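Local coordinates for protein FAD dependent oxidoreductase (Chelativorans sp. BNC1, PDB 6PXS) that oxidises iminodiacetate as an FAD-dependent oxidase, using a flavin-adenine dinucleotide held within a fold of the DadA oxidoreductase family, at residues H218-P222 against F306-S311; R314-G318 against I328-L332. All coordinates share one frame; numbering follows the deposited sequence.

Overall arrangement
Both interactions lie on the same side of the chain's centre, with their own centres about 10 Å apart, and they follow one another in the chain: strand 298-310 of interaction 1 is followed directly by strand 316-317 of interaction 2. The two also touch. His218 NE2 and Asn330 ND2, 3.1 Å apart, probably share a hydrogen bond, and His218 CE1 packs 3.6 Å from Ile328 CG2. Strand 326-330 is thus met from the 218-222 side as well as by its hairpin partner. Each contact reaches the FAD pocket at one end: interaction 1 through Arg307 and Pro308, interaction 2 through Leu332, whose side chain is about 4 Å from the cofactor at nearest atoms.

Interaction 1. Residues H218-P222 against F306-S311; sequences HPVVP and FRPAGS. With FAD (flavin-adenine dinucleotide), chain E.
Pro222 CB approaches the Phe306 ring obliquely, 4.2 Å from its CG, and lies closer, at 3.7 Å, to CB of Phe306; the same ring packs edge-to-face with Phe271. One face of the Arg307 guanidinium carries the flavin methyl C8M, displaced toward the rim. A bend at chi3 (-122°) lays this end over a face of the dimethylbenzene ring, inclined to it by about 30°, with NH2 of Arg307 3.4 Å from C7 of FAD. An alanine here would take away the guanidinium and the CG touching C8M, and would probably leave a gap over this end of the flavin. Strands 220-231 and 298-310 run antiparallel, the latter outermost within the chain in a four-stranded sheet. Val221 N donates to Ala309 O at 3.0 Å, and the return bond from Ala309 N to Val221 O is weak. Beyond strand 298-310, Ser311 N reaches Pro219 O at 3.0 Å, the carbonyl of the central residue of an inverse gamma turn. Val220, on the same face as Pro222 and Pro308, sets CG1 anti to its N (chi1 -180°), 3.7 Å from CB of Pro308. The Pro308 ring also meets the cofactor, its CG 3.9 Å from O1P of FAD.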
ATOM      1  N   HIS A 218       5.691 -31.163 -16.529  1.00 53.60           N
ATOM      2  CA  HIS A 218       5.969 -29.827 -17.045  1.00 51.07           C
ATOM      3  C   HIS A 218       7.172 -29.233 -16.316  1.00 49.82           C
ATOM      4  O   HIS A 218       7.055 -28.859 -15.142  1.00 49.57           O
ATOM      5  CB  HIS A 218       4.735 -28.939 -16.870  1.00 53.93           C
ATOM      6  CG  HIS A 218       4.748 -27.703 -17.711  1.00 51.81           C
ATOM      7  ND1 HIS A 218       4.912 -27.734 -19.079  1.00 54.67           N
ATOM      8  CD2 HIS A 218       4.598 -26.397 -17.380  1.00 51.24           C
ATOM      9  CE1 HIS A 218       4.871 -26.501 -19.554  1.00 53.19           C
ATOM     10  NE2 HIS A 218       4.681 -25.672 -18.543  1.00 50.65           N
ATOM     11  N   PRO A 219       8.342 -29.124 -16.965  1.00 48.22           N
ATOM     12  CA  PRO A 219       9.549 -28.656 -16.259  1.00 47.99           C
ATOM     13  C   PRO A 219       9.677 -27.133 -16.251  1.00 48.43           C
ATOM     14  O   PRO A 219      10.639 -26.560 -16.773  1.00 48.39           O
ATOM     15  CB  PRO A 219      10.670 -29.329 -17.060  1.00 46.74           C
ATOM     16  CG  PRO A 219      10.150 -29.329 -18.459  1.00 43.15           C
ATOM     17  CD  PRO A 219       8.642 -29.477 -18.366  1.00 45.00           C
ATOM     18  N   VAL A 220       8.695 -26.464 -15.651  1.00 48.65           N
ATOM     19  CA  VAL A 220       8.699 -25.011 -15.507  1.00 46.00           C
ATOM     20  C   VAL A 220       8.366 -24.691 -14.057  1.00 45.85           C
ATOM     21  O   VAL A 220       7.249 -24.961 -13.596  1.00 45.41           O
ATOM     22  CB  VAL A 220       7.709 -24.325 -16.458  1.00 47.31           C
ATOM     23  CG1 VAL A 220       7.756 -22.812 -16.272  1.00 44.65           C
ATOM     24  CG2 VAL A 220       8.016 -24.700 -17.900  1.00 46.82           C
ATOM     25  N   VAL A 221       9.324 -24.113 -13.346  1.00 45.97           N
ATOM     26  CA  VAL A 221       9.163 -23.768 -11.936  1.00 47.48           C
ATOM     27  C   VAL A 221       9.418 -22.274 -11.798  1.00 47.31           C
ATOM     28  O   VAL A 221      10.040 -21.649 -12.675  1.00 51.45           O
ATOM     29  CB  VAL A 221      10.106 -24.597 -11.033  1.00 49.72           C
ATOM     30  CG1 VAL A 221       9.834 -26.081 -11.212  1.00 51.35           C
ATOM     31  CG2 VAL A 221      11.559 -24.276 -11.343  1.00 51.43           C
ATOM     32  N   PRO A 222       8.954 -21.662 -10.710  1.00 42.70           N
ATOM     33  CA  PRO A 222       9.101 -20.209 -10.571  1.00 40.22           C
ATOM     34  C   PRO A 222      10.514 -19.805 -10.181  1.00 41.42           C
ATOM     35  O   PRO A 222      11.188 -20.485  -9.402  1.00 43.94           O
ATOM     36  CB  PRO A 222       8.105 -19.862  -9.458  1.00 41.85           C
ATOM     37  CG  PRO A 222       8.035 -21.091  -8.633  1.00 43.63           C
ATOM     38  CD  PRO A 222       8.194 -22.244  -9.590  1.00 45.37           C
ATOM     39  N   PHE A 306       7.376 -14.025 -10.326  1.00 38.08           N
ATOM     40  CA  PHE A 306       7.901 -15.377 -10.476  1.00 34.21           C
ATOM     41  C   PHE A 306       8.004 -15.687 -11.966  1.00 33.78           C
ATOM     42  O   PHE A 306       6.986 -15.873 -12.641  1.00 32.25           O
ATOM     43  CB  PHE A 306       7.009 -16.390  -9.761  1.00 35.37           C
ATOM     44  CG  PHE A 306       6.752 -16.062  -8.314  1.00 35.20           C
ATOM     45  CD1 PHE A 306       7.791 -16.038  -7.398  1.00 35.03           C
ATOM     46  CD2 PHE A 306       5.468 -15.794  -7.869  1.00 34.38           C
ATOM     47  CE1 PHE A 306       7.553 -15.742  -6.065  1.00 35.61           C
ATOM     48  CE2 PHE A 306       5.225 -15.499  -6.538  1.00 33.87           C
ATOM     49  CZ  PHE A 306       6.267 -15.473  -5.638  1.00 34.54           C
ATOM     50  N   ARG A 307       9.229 -15.731 -12.477  1.00 35.42           N
ATOM     51  CA  ARG A 307       9.429 -16.035 -13.884  1.00 38.91           C
ATOM     52  C   ARG A 307       9.095 -17.501 -14.153  1.00 39.53           C
ATOM     53  O   ARG A 307       9.475 -18.377 -13.370  1.00 42.57           O
ATOM     54  CB  ARG A 307      10.873 -15.765 -14.297  1.00 42.34           C
ATOM     55  CG  ARG A 307      11.341 -14.337 -14.113  1.00 38.92           C
ATOM     56  CD  ARG A 307      12.826 -14.228 -14.420  1.00 41.12           C
ATOM     57  NE  ARG A 307      13.580 -13.717 -13.278  1.00 43.31           N
ATOM     58  CZ  ARG A 307      14.044 -12.476 -13.166  1.00 42.95           C
ATOM     59  NH1 ARG A 307      14.709 -12.125 -12.077  1.00 40.30           N
ATOM     60  NH2 ARG A 307      13.857 -11.586 -14.133  1.00 44.59           N
ATOM     61  N   PRO A 308       8.397 -17.806 -15.249  1.00 39.53           N
ATOM     62  CA  PRO A 308       8.229 -19.215 -15.625  1.00 41.77           C
ATOM     63  C   PRO A 308       9.518 -19.776 -16.200  1.00 43.26           C
ATOM     64  O   PRO A 308       9.666 -19.895 -17.420  1.00 44.41           O
ATOM     65  CB  PRO A 308       7.104 -19.171 -16.663  1.00 42.09           C
ATOM     66  CG  PRO A 308       7.229 -17.824 -17.281  1.00 44.00           C
ATOM     67  CD  PRO A 308       7.705 -16.902 -16.185  1.00 40.48           C
ATOM     68  N   ALA A 309      10.464 -20.105 -15.323  1.00 44.71           N
ATOM     69  CA  ALA A 309      11.774 -20.577 -15.749  1.00 45.88           C
ATOM     70  C   ALA A 309      11.717 -22.075 -16.015  1.00 46.59           C
ATOM     71  O   ALA A 309      11.352 -22.854 -15.129  1.00 49.04           O
ATOM     72  CB  ALA A 309      12.823 -20.261 -14.686  1.00 48.44           C
ATOM     73  N   GLY A 310      12.078 -22.476 -17.233  1.00 47.37           N
ATOM     74  CA  GLY A 310      12.072 -23.869 -17.614  1.00 52.21           C
ATOM     75  C   GLY A 310      13.442 -24.510 -17.457  1.00 56.22           C
ATOM     76  O   GLY A 310      14.455 -23.843 -17.269  1.00 57.61           O
ATOM     77  N   SER A 311      13.451 -25.842 -17.532  1.00 58.01           N
ATOM     78  CA  SER A 311      14.715 -26.568 -17.496  1.00 64.12           C
ATOM     79  C   SER A 311      15.634 -26.099 -18.616  1.00 64.90           C
ATOM     80  O   SER A 311      16.793 -25.738 -18.378  1.00 66.21           O
ATOM     81  CB  SER A 311      14.461 -28.074 -17.595  1.00 65.39           C
ATOM     82  OG  SER A 311      13.851 -28.410 -18.828  1.00 69.47           O
TER
HETATM   83  PA  FAD E 401       2.327 -14.811 -16.065  1.00 34.20           P
HETATM   84  O1A FAD E 401       2.697 -15.091 -14.656  1.00 31.30           O
HETATM   85  O2A FAD E 401       2.414 -13.333 -16.454  1.00 37.43           O
HETATM   86  O5B FAD E 401       0.897 -15.358 -16.411  1.00 36.36           O
HETATM   87  C5B FAD E 401       0.323 -16.467 -15.690  1.00 41.88           C
HETATM   88  C4B FAD E 401      -1.115 -16.143 -15.378  1.00 43.79           C
HETATM   89  O4B FAD E 401      -1.885 -17.368 -15.312  1.00 50.20           O
HETATM   90  C3B FAD E 401      -1.335 -15.429 -14.044  1.00 41.67           C
HETATM   91  O3B FAD E 401      -2.326 -14.418 -14.178  1.00 38.21           O
HETATM   92  C2B FAD E 401      -1.803 -16.560 -13.126  1.00 48.53           C
HETATM   93  O2B FAD E 401      -2.608 -16.089 -12.053  1.00 45.90           O
HETATM   94  C1B FAD E 401      -2.622 -17.389 -14.110  1.00 50.04           C
HETATM   95  N9A FAD E 401      -2.826 -18.778 -13.710  1.00 64.90           N
HETATM   96  C8A FAD E 401      -1.865 -19.707 -13.414  1.00 49.07           C
HETATM   97  N7A FAD E 401      -2.345 -20.882 -13.080  1.00 55.79           N
HETATM   98  C5A FAD E 401      -3.719 -20.710 -13.161  1.00 55.82           C
HETATM   99  C6A FAD E 401      -4.800 -21.581 -12.930  1.00 55.56           C
HETATM  100  N6A FAD E 401      -4.662 -22.855 -12.553  1.00 53.75           N
HETATM  101  N1A FAD E 401      -6.048 -21.091 -13.102  1.00 51.65           N
HETATM  102  C2A FAD E 401      -6.197 -19.818 -13.478  1.00 53.95           C
HETATM  103  N3A FAD E 401      -5.252 -18.907 -13.723  1.00 49.50           N
HETATM  104  C4A FAD E 401      -4.029 -19.418 -13.546  1.00 52.75           C
HETATM  105  N1  FAD E 401      11.051 -10.227 -19.926  1.00 48.07           N
HETATM  106  C2  FAD E 401      11.583  -9.444 -20.909  1.00 48.59           C
HETATM  107  O2  FAD E 401      11.450  -9.727 -22.105  1.00 50.66           O
HETATM  108  N3  FAD E 401      12.286  -8.300 -20.573  1.00 44.09           N
HETATM  109  C4  FAD E 401      12.524  -7.844 -19.293  1.00 44.82           C
HETATM  110  O4  FAD E 401      13.165  -6.810 -19.116  1.00 46.56           O
HETATM  111  C4X FAD E 401      11.958  -8.684 -18.254  1.00 44.58           C
HETATM  112  N5  FAD E 401      12.135  -8.328 -17.014  1.00 42.04           N
HETATM  113  C5X FAD E 401      11.594  -9.129 -16.021  1.00 39.85           C
HETATM  114  C6  FAD E 401      11.776  -8.760 -14.689  1.00 41.20           C
HETATM  115  C7  FAD E 401      11.249  -9.527 -13.654  1.00 39.97           C
HETATM  116  C7M FAD E 401      11.467  -9.097 -12.228  1.00 40.53           C
HETATM  117  C8  FAD E 401      10.531 -10.695 -13.954  1.00 40.98           C
HETATM  118  C8M FAD E 401       9.951 -11.549 -12.856  1.00 45.61           C
HETATM  119  C9  FAD E 401      10.348 -11.065 -15.283  1.00 39.84           C
HETATM  120  C9A FAD E 401      10.872 -10.294 -16.316  1.00 38.25           C
HETATM  121  N10 FAD E 401      10.700 -10.642 -17.672  1.00 38.61           N
HETATM  122  C10 FAD E 401      11.236  -9.859 -18.669  1.00 44.05           C
HETATM  123  C1' FAD E 401       9.965 -11.861 -18.048  1.00 37.09           C
HETATM  124  C2' FAD E 401       8.462 -11.637 -18.202  1.00 37.57           C
HETATM  125  O2' FAD E 401       7.986 -10.751 -17.188  1.00 38.44           O
HETATM  126  C3' FAD E 401       7.743 -12.979 -18.072  1.00 35.71           C
HETATM  127  O3' FAD E 401       8.476 -13.973 -18.780  1.00 39.32           O
HETATM  128  C4' FAD E 401       6.307 -12.983 -18.595  1.00 35.02           C
HETATM  129  O4' FAD E 401       5.561 -11.978 -17.910  1.00 34.98           O
HETATM  130  C5' FAD E 401       5.653 -14.336 -18.411  1.00 37.30           C
HETATM  131  O5' FAD E 401       4.274 -14.258 -18.829  1.00 36.52           O
HETATM  132  P   FAD E 401       3.297 -15.474 -18.628  1.00 36.98           P
HETATM  133  O1P FAD E 401       3.954 -16.737 -19.195  1.00 41.73           O
HETATM  134  O2P FAD E 401       1.932 -15.184 -19.139  1.00 34.01           O
HETATM  135  O3P FAD E 401       3.268 -15.626 -17.046  1.00 38.96           O

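Interaction 2. Residues R314-G318 against I328-L332; sequences RPILG and IGNGL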
ATOM      1  N   ARG A 314      15.022 -22.628 -23.879  1.00 53.84           N
ATOM      2  CA  ARG A 314      14.074 -22.453 -24.966  1.00 53.23           C
ATOM      3  C   ARG A 314      12.647 -22.661 -24.458  1.00 49.60           C
ATOM      4  O   ARG A 314      12.415 -23.470 -23.556  1.00 48.43           O
ATOM      5  CB  ARG A 314      14.370 -23.427 -26.104  1.00 60.33           C
ATOM      6  CG  ARG A 314      14.116 -24.892 -25.782  1.00 66.13           C
ATOM      7  CD  ARG A 314      14.450 -25.779 -26.977  1.00 70.39           C
ATOM      8  NE  ARG A 314      14.150 -27.187 -26.724  1.00 75.24           N
ATOM      9  CZ  ARG A 314      14.991 -28.051 -26.161  1.00 79.52           C
ATOM     10  NH1 ARG A 314      14.616 -29.310 -25.977  1.00 81.00           N
ATOM     11  NH2 ARG A 314      16.202 -27.665 -25.778  1.00 80.72           N
ATOM     12  N   PRO A 315      11.669 -21.939 -25.021  1.00 48.08           N
ATOM     13  CA  PRO A 315      10.302 -22.034 -24.495  1.00 46.59           C
ATOM     14  C   PRO A 315       9.628 -23.358 -24.815  1.00 47.74           C
ATOM     15  O   PRO A 315      10.216 -24.235 -25.455  1.00 48.44           O
ATOM     16  CB  PRO A 315       9.574 -20.866 -25.180  1.00 47.34           C
ATOM     17  CG  PRO A 315      10.635 -20.049 -25.844  1.00 46.63           C
ATOM     18  CD  PRO A 315      11.751 -20.984 -26.137  1.00 49.60           C
ATOM     19  N   ILE A 316       8.381 -23.498 -24.372  1.00 48.17           N
ATOM     20  CA  ILE A 316       7.560 -24.674 -24.629  1.00 49.47           C
ATOM     21  C   ILE A 316       6.302 -24.187 -25.332  1.00 54.53           C
ATOM     22  O   ILE A 316       5.474 -23.496 -24.725  1.00 55.23           O
ATOM     23  CB  ILE A 316       7.213 -25.430 -23.339  1.00 47.09           C
ATOM     24  CG1 ILE A 316       8.486 -25.950 -22.668  1.00 48.41           C
ATOM     25  CG2 ILE A 316       6.254 -26.576 -23.638  1.00 48.61           C
ATOM     26  CD1 ILE A 316       8.248 -26.638 -21.338  1.00 47.65           C
ATOM     27  N   LEU A 317       6.156 -24.542 -26.608  1.00 54.80           N
ATOM     28  CA  LEU A 317       5.017 -24.110 -27.407  1.00 54.67           C
ATOM     29  C   LEU A 317       4.580 -25.247 -28.315  1.00 58.40           C
ATOM     30  O   LEU A 317       5.416 -25.870 -28.975  1.00 63.17           O
ATOM     31  CB  LEU A 317       5.369 -22.880 -28.250  1.00 55.67           C
ATOM     32  CG  LEU A 317       6.021 -21.706 -27.521  1.00 56.32           C
ATOM     33  CD1 LEU A 317       6.508 -20.679 -28.525  1.00 57.96           C
ATOM     34  CD2 LEU A 317       5.056 -21.069 -26.541  1.00 57.53           C
ATOM     35  N   GLY A 318       3.280 -25.511 -28.349  1.00 58.00           N
ATOM     36  CA  GLY A 318       2.712 -26.483 -29.260  1.00 60.62           C
ATOM     37  C   GLY A 318       1.730 -27.409 -28.569  1.00 59.61           C
ATOM     38  O   GLY A 318       1.568 -27.407 -27.350  1.00 60.78           O
ATOM     39  N   ILE A 328      -0.070 -25.833 -24.989  1.00 52.54           N
ATOM     40  CA  ILE A 328       0.674 -25.282 -23.864  1.00 48.90           C
ATOM     41  C   ILE A 328       1.619 -24.205 -24.370  1.00 45.59           C
ATOM     42  O   ILE A 328       2.288 -24.381 -25.394  1.00 42.05           O
ATOM     43  CB  ILE A 328       1.457 -26.377 -23.110  1.00 51.65           C
ATOM     44  CG1 ILE A 328       0.494 -27.437 -22.575  1.00 54.40           C
ATOM     45  CG2 ILE A 328       2.269 -25.770 -21.968  1.00 51.35           C
ATOM     46  CD1 ILE A 328       1.183 -28.592 -21.879  1.00 56.35           C
ATOM     47  N   GLY A 329       1.665 -23.090 -23.648  1.00 46.95           N
ATOM     48  CA  GLY A 329       2.674 -22.075 -23.859  1.00 44.56           C
ATOM     49  C   GLY A 329       3.248 -21.616 -22.535  1.00 45.63           C
ATOM     50  O   GLY A 329       2.522 -21.076 -21.695  1.00 48.81           O
ATOM     51  N   ASN A 330       4.541 -21.828 -22.330  1.00 45.68           N
ATOM     52  CA  ASN A 330       5.176 -21.510 -21.056  1.00 45.52           C
ATOM     53  C   ASN A 330       6.686 -21.587 -21.250  1.00 46.97           C
ATOM     54  O   ASN A 330       7.176 -21.942 -22.327  1.00 44.81           O
ATOM     55  CB  ASN A 330       4.696 -22.455 -19.951  1.00 44.59           C
ATOM     56  CG  ASN A 330       4.906 -21.886 -18.568  1.00 48.13           C
ATOM     57  OD1 ASN A 330       5.254 -20.715 -18.416  1.00 51.67           O
ATOM     58  ND2 ASN A 330       4.686 -22.707 -17.547  1.00 46.82           N
ATOM     59  N   GLY A 331       7.421 -21.250 -20.195  1.00 45.38           N
ATOM     60  CA  GLY A 331       8.868 -21.270 -20.245  1.00 43.42           C
ATOM     61  C   GLY A 331       9.498 -19.998 -20.756  1.00 41.72           C
ATOM     62  O   GLY A 331      10.647 -20.032 -21.209  1.00 43.33           O
ATOM     63  N   LEU A 332       8.783 -18.873 -20.699  1.00 42.12           N
ATOM     64  CA  LEU A 332       9.315 -17.627 -21.236  1.00 42.29           C
ATOM     65  C   LEU A 332      10.451 -17.069 -20.390  1.00 40.71           C
ATOM     66  O   LEU A 332      11.205 -16.221 -20.876  1.00 42.09           O
ATOM     67  CB  LEU A 332       8.196 -16.594 -21.353  1.00 43.39           C
ATOM     68  CG  LEU A 332       7.050 -16.995 -22.282  1.00 43.75           C
ATOM     69  CD1 LEU A 332       5.985 -15.909 -22.328  1.00 44.08           C
ATOM     70  CD2 LEU A 332       7.576 -17.299 -23.677  1.00 38.04           C
TER
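Ile316 and Asn330 face each other as a hydrogen-bonded pair in a beta hairpin, strands 316-317 and 326-330, which ends the mixed, Rossmann-like sheet on the side of 316-317. Ile316 N donates to Asn330 O at 2.8 Å, and Asn330 N returns the bond to Ile316 O in the carbonyl plane. At the Gly318-Ile328 pair, Ile328 N points to Gly318 O at 3.3 Å with a nearly straight N-H (175°), but it sits above the carbonyl plane; the opposite bond, from Gly318 N to Ile328 O, is weak.

Ile316, Ile328 and Asn330 share one face. Ile316 holds CG2 anti to its N and lays CG1 beside that N (chi1 -62°). CB of Ile316 rests 3.6 Å from Asn330 O; its CG2 meets Ile328 CG2 only loosely, at 4.4 Å, and His218 touches both isoleucines.

On the other face, Leu317 has CG beside its backbone N (chi1 -50°), and the chain brings CD2 over the backbone of Gly329, 3.7 Å from its CA. Leu60, Ala343 and Leu347 pack against Leu317, so helices 55-76 and 336-352 close over this face.

Past the strand, Gly331 is the first glycine of what appears to be a GxGxxG pattern, leading to helix 336-352. Pro315 CB lies loosely against Leu332 CD2, at 4.4 Å. The Asn330 amide turns away from residues 314-318: ND2 pairs with NE2 of His218, while OD1 accepts a weak hydrogen bond from Gly331 N at 2.9 Å.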